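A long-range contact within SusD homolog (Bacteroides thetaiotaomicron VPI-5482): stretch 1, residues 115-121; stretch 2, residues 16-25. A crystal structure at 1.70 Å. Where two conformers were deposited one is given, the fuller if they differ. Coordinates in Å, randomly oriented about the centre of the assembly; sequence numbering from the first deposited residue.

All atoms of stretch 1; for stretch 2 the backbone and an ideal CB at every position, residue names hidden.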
# COMPACT_ATOMS: atom_id res chain seq x y z
N LEU A 115 20.40 -15.61 -1.93
CA LEU A 115 19.10 -15.08 -2.35
C LEU A 115 18.19 -14.88 -1.13
O LEU A 115 17.54 -13.84 -0.99
CB LEU A 115 18.43 -16.00 -3.38
CG LEU A 115 19.17 -16.28 -4.67
CD1 LEU A 115 18.21 -16.92 -5.71
CD2 LEU A 115 19.82 -15.01 -5.23
N TYR A 116 18.17 -15.87 -0.24
CA TYR A 116 17.33 -15.78 0.95
C TYR A 116 17.77 -14.67 1.88
O TYR A 116 16.90 -14.02 2.49
CB TYR A 116 17.26 -17.13 1.71
CG TYR A 116 16.80 -18.33 0.92
CD1 TYR A 116 16.11 -18.21 -0.28
CD2 TYR A 116 17.04 -19.60 1.39
CE1 TYR A 116 15.73 -19.34 -0.98
CE2 TYR A 116 16.61 -20.71 0.73
CZ TYR A 116 15.96 -20.57 -0.45
OH TYR A 116 15.59 -21.73 -1.11
N ILE A 117 19.09 -14.42 1.98
CA ILE A 117 19.63 -13.30 2.73
C ILE A 117 19.10 -12.02 2.13
O ILE A 117 18.65 -11.12 2.85
CB ILE A 117 21.19 -13.31 2.75
CG1 ILE A 117 21.69 -14.45 3.67
CG2 ILE A 117 21.76 -11.94 3.22
CD1 ILE A 117 23.18 -14.86 3.45
N ALA A 118 19.13 -11.94 0.80
CA ALA A 118 18.64 -10.76 0.11
C ALA A 118 17.15 -10.52 0.37
O ALA A 118 16.71 -9.38 0.54
CB ALA A 118 18.92 -10.91 -1.44
N GLU A 119 16.35 -11.59 0.32
CA GLU A 119 14.90 -11.52 0.60
C GLU A 119 14.63 -11.05 2.01
O GLU A 119 13.77 -10.19 2.22
CB GLU A 119 14.21 -12.86 0.35
CG GLU A 119 14.23 -13.29 -1.10
CD GLU A 119 13.52 -14.61 -1.29
OE1 GLU A 119 12.32 -14.67 -0.90
OE2 GLU A 119 14.13 -15.58 -1.80
N ALA A 120 15.37 -11.56 2.97
CA ALA A 120 15.17 -11.15 4.36
C ALA A 120 15.55 -9.71 4.57
O ALA A 120 14.89 -8.99 5.34
CB ALA A 120 15.97 -12.09 5.33
N ARG A 121 16.64 -9.28 3.95
CA ARG A 121 17.09 -7.91 4.05
C ARG A 121 16.08 -6.98 3.37
O ARG A 121 15.86 -5.87 3.87
CB ARG A 121 18.50 -7.72 3.47
CG ARG A 121 19.59 -8.39 4.28
CD ARG A 121 21.00 -7.94 3.90
NE ARG A 121 21.25 -6.55 4.29
CZ ARG A 121 22.43 -5.92 4.18
NH1 ARG A 121 23.49 -6.54 3.68
NH2 ARG A 121 22.55 -4.67 4.57
N UNK A 16 20.30 -26.79 5.91
CA UNK A 16 20.41 -26.73 4.46
C UNK A 16 19.50 -25.63 3.95
O UNK A 16 18.78 -25.01 4.74
CB UNK A 16 20.06 -28.07 3.82
N UNK A 17 19.53 -25.37 2.65
CA UNK A 17 18.72 -24.29 2.09
C UNK A 17 17.22 -24.53 2.24
O UNK A 17 16.45 -23.58 2.42
CB UNK A 17 19.06 -24.10 0.61
N UNK A 18 16.79 -25.78 2.15
CA UNK A 18 15.35 -26.08 2.29
C UNK A 18 14.85 -25.69 3.70
O UNK A 18 13.79 -25.10 3.84
CB UNK A 18 15.09 -27.56 2.03
N UNK A 19 15.64 -25.99 4.73
CA UNK A 19 15.29 -25.61 6.11
C UNK A 19 15.35 -24.11 6.27
O UNK A 19 14.49 -23.53 6.94
CB UNK A 19 16.22 -26.28 7.12
N UNK A 20 16.35 -23.47 5.66
CA UNK A 20 16.48 -22.02 5.73
C UNK A 20 15.26 -21.37 5.09
O UNK A 20 14.76 -20.33 5.59
CB UNK A 20 17.77 -21.55 5.04
N UNK A 21 14.80 -21.95 3.98
CA UNK A 21 13.67 -21.42 3.25
C UNK A 21 12.44 -21.38 4.16
O UNK A 21 11.70 -20.41 4.16
CB UNK A 21 13.40 -22.26 2.00
N UNK A 22 12.22 -22.45 4.90
CA UNK A 22 11.07 -22.54 5.83
C UNK A 22 11.08 -21.36 6.81
O UNK A 22 10.04 -20.72 7.05
CB UNK A 22 11.10 -23.86 6.60
N UNK A 23 12.26 -21.04 7.36
CA UNK A 23 12.39 -19.92 8.33
C UNK A 23 12.18 -18.58 7.62
O UNK A 23 11.49 -17.68 8.13
CB UNK A 23 13.76 -19.94 9.01
N UNK A 24 12.69 -18.46 6.40
CA UNK A 24 12.47 -17.25 5.59
C UNK A 24 11.00 -16.99 5.34
O UNK A 24 10.52 -15.87 5.43
CB UNK A 24 13.20 -17.37 4.25
N UNK A 25 10.25 -18.03 5.00
CA UNK A 25 8.83 -17.89 4.77
C UNK A 25 8.11 -17.38 6.03
O UNK A 25 7.09 -16.71 5.91
CB UNK A 25 8.24 -19.23 4.32

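Stretch 1 is a helical segment that runs nearly parallel to the helix of stretch 2 (9°, axes 10.5 Å apart at closest approach). What it offers is mainly the ring of Tyr 116, with Glu 119 and Ala 120 one turn further on.

Position 16 lies just before the helix, with extended backbone angles (-155/176), and its ideal CB has nothing of stretch 1 within 5.5 Å. The N-cap position favours a short side chain that can accept a hydrogen bond: Ser, Thr, Asp or Asn. It is Asn 16, whose OD1 accepts from the backbone N of position 19 at 2.9 Å, occupying an amide that has no earlier helical carbonyl to pair with.

At position 17 the CA-to-CB bond points sideways, yet the ideal CB is already 4.2 Å from Tyr 116 CE2. A small residue such as Ala or Ser fits, and a longer one could be accommodated if it turned from the ring. Ala 17 is found. Its CB makes an apolar contact with the ring, while its O lies 3.3 Å from Tyr 116 CE2, at the ring edge; that carbonyl also accepts the helical bond from the amide of position 21.

Positions 18 and 19 point away from stretch 1, which therefore sets little restriction beyond helical preference; polar or charged residues would serve. They are Glu 18, extended from the helix, and Glu 19, whose amide completes the cap.

Position 20 points toward stretch 1, with its ideal CB 4.2 Å from Tyr 116 CD2. The tyrosine occupies the space ahead, so a small apolar residue is the simplest choice. Ala 20 places its methyl at the ring edge.

Position 21 points sideways, its ideal CB 3.8 Å from Tyr 116 CE2. The first carbon must tolerate the ring, but beyond it a chain can lead off, so Ala, Gln, Arg or Lys would all be reasonable. Lys 21 meets the ring through CB, and its end then leads away.

Positions 22 and 23 lie out of reach of stretch 1, which cannot distinguish polar from apolar candidates. Asp 22 and Val 23 occupy them.

Position 24 again points toward stretch 1. Its ideal CB is 4.8 Å from Tyr 116 CB, and its CA is 6.8 Å from Ala 120 CA, leaving room for a medium-sized apolar chain such as Leu, Met or Ile. Leu 24 adopts chi1 t and chi2 p. Its CD2 meets Tyr 116 CD1 at 3.7 Å and lies 3.6 Å from Glu 119 OE1, whereas CD1 packs 4.1 Å from Ala 120 CB and 3.7 Å from Tyr 116 O. Together with positions 17, 20 and 21 it forms the hole into which Tyr 116 fits as a knob, a contact without hydrogen bonds between the stretches.

Position 25 points sideways with nothing of stretch 1 within 5.5 Å of its ideal CB, so many helix-compatible residues would suit. Leu 25 comes nearer at its end but makes no contact with stretch 1.

Stretch 2 16-25: NAEEAKDVLL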
# COMPACT_ATOMS: atom_id res chain seq x y z
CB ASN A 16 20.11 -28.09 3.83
CG ASN A 16 18.77 -28.64 4.26
OD1 ASN A 16 17.79 -27.92 4.32
ND2 ASN A 16 18.73 -29.93 4.56
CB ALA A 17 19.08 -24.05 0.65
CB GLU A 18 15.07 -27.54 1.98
CG GLU A 18 13.60 -27.91 2.08
CD GLU A 18 13.36 -29.41 1.89
OE1 GLU A 18 14.19 -30.11 1.24
OE2 GLU A 18 12.32 -29.88 2.42
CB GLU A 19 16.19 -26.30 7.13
CG GLU A 19 16.00 -27.79 7.15
CD GLU A 19 16.83 -28.50 8.18
OE1 GLU A 19 17.53 -27.85 9.00
OE2 GLU A 19 16.78 -29.72 8.16
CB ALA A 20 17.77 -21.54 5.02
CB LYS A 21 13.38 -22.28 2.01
CG LYS A 21 12.28 -21.66 1.17
CD LYS A 21 11.84 -22.45 -0.04
CE LYS A 21 10.88 -23.55 0.31
NZ LYS A 21 10.06 -23.85 -0.89
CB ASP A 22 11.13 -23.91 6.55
CG ASP A 22 9.95 -24.16 7.50
OD1 ASP A 22 8.80 -23.79 7.18
OD2 ASP A 22 10.18 -24.77 8.57
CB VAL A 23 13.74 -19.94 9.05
CG1 VAL A 23 13.84 -18.73 9.99
CG2 VAL A 23 13.97 -21.31 9.79
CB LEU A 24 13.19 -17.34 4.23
CG LEU A 24 12.92 -16.22 3.25
CD1 LEU A 24 13.49 -14.92 3.73
CD2 LEU A 24 13.50 -16.61 1.87
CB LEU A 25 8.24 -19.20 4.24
CG LEU A 25 8.64 -19.54 2.77
CD1 LEU A 25 7.98 -20.86 2.37
CD2 LEU A 25 8.30 -18.49 1.80
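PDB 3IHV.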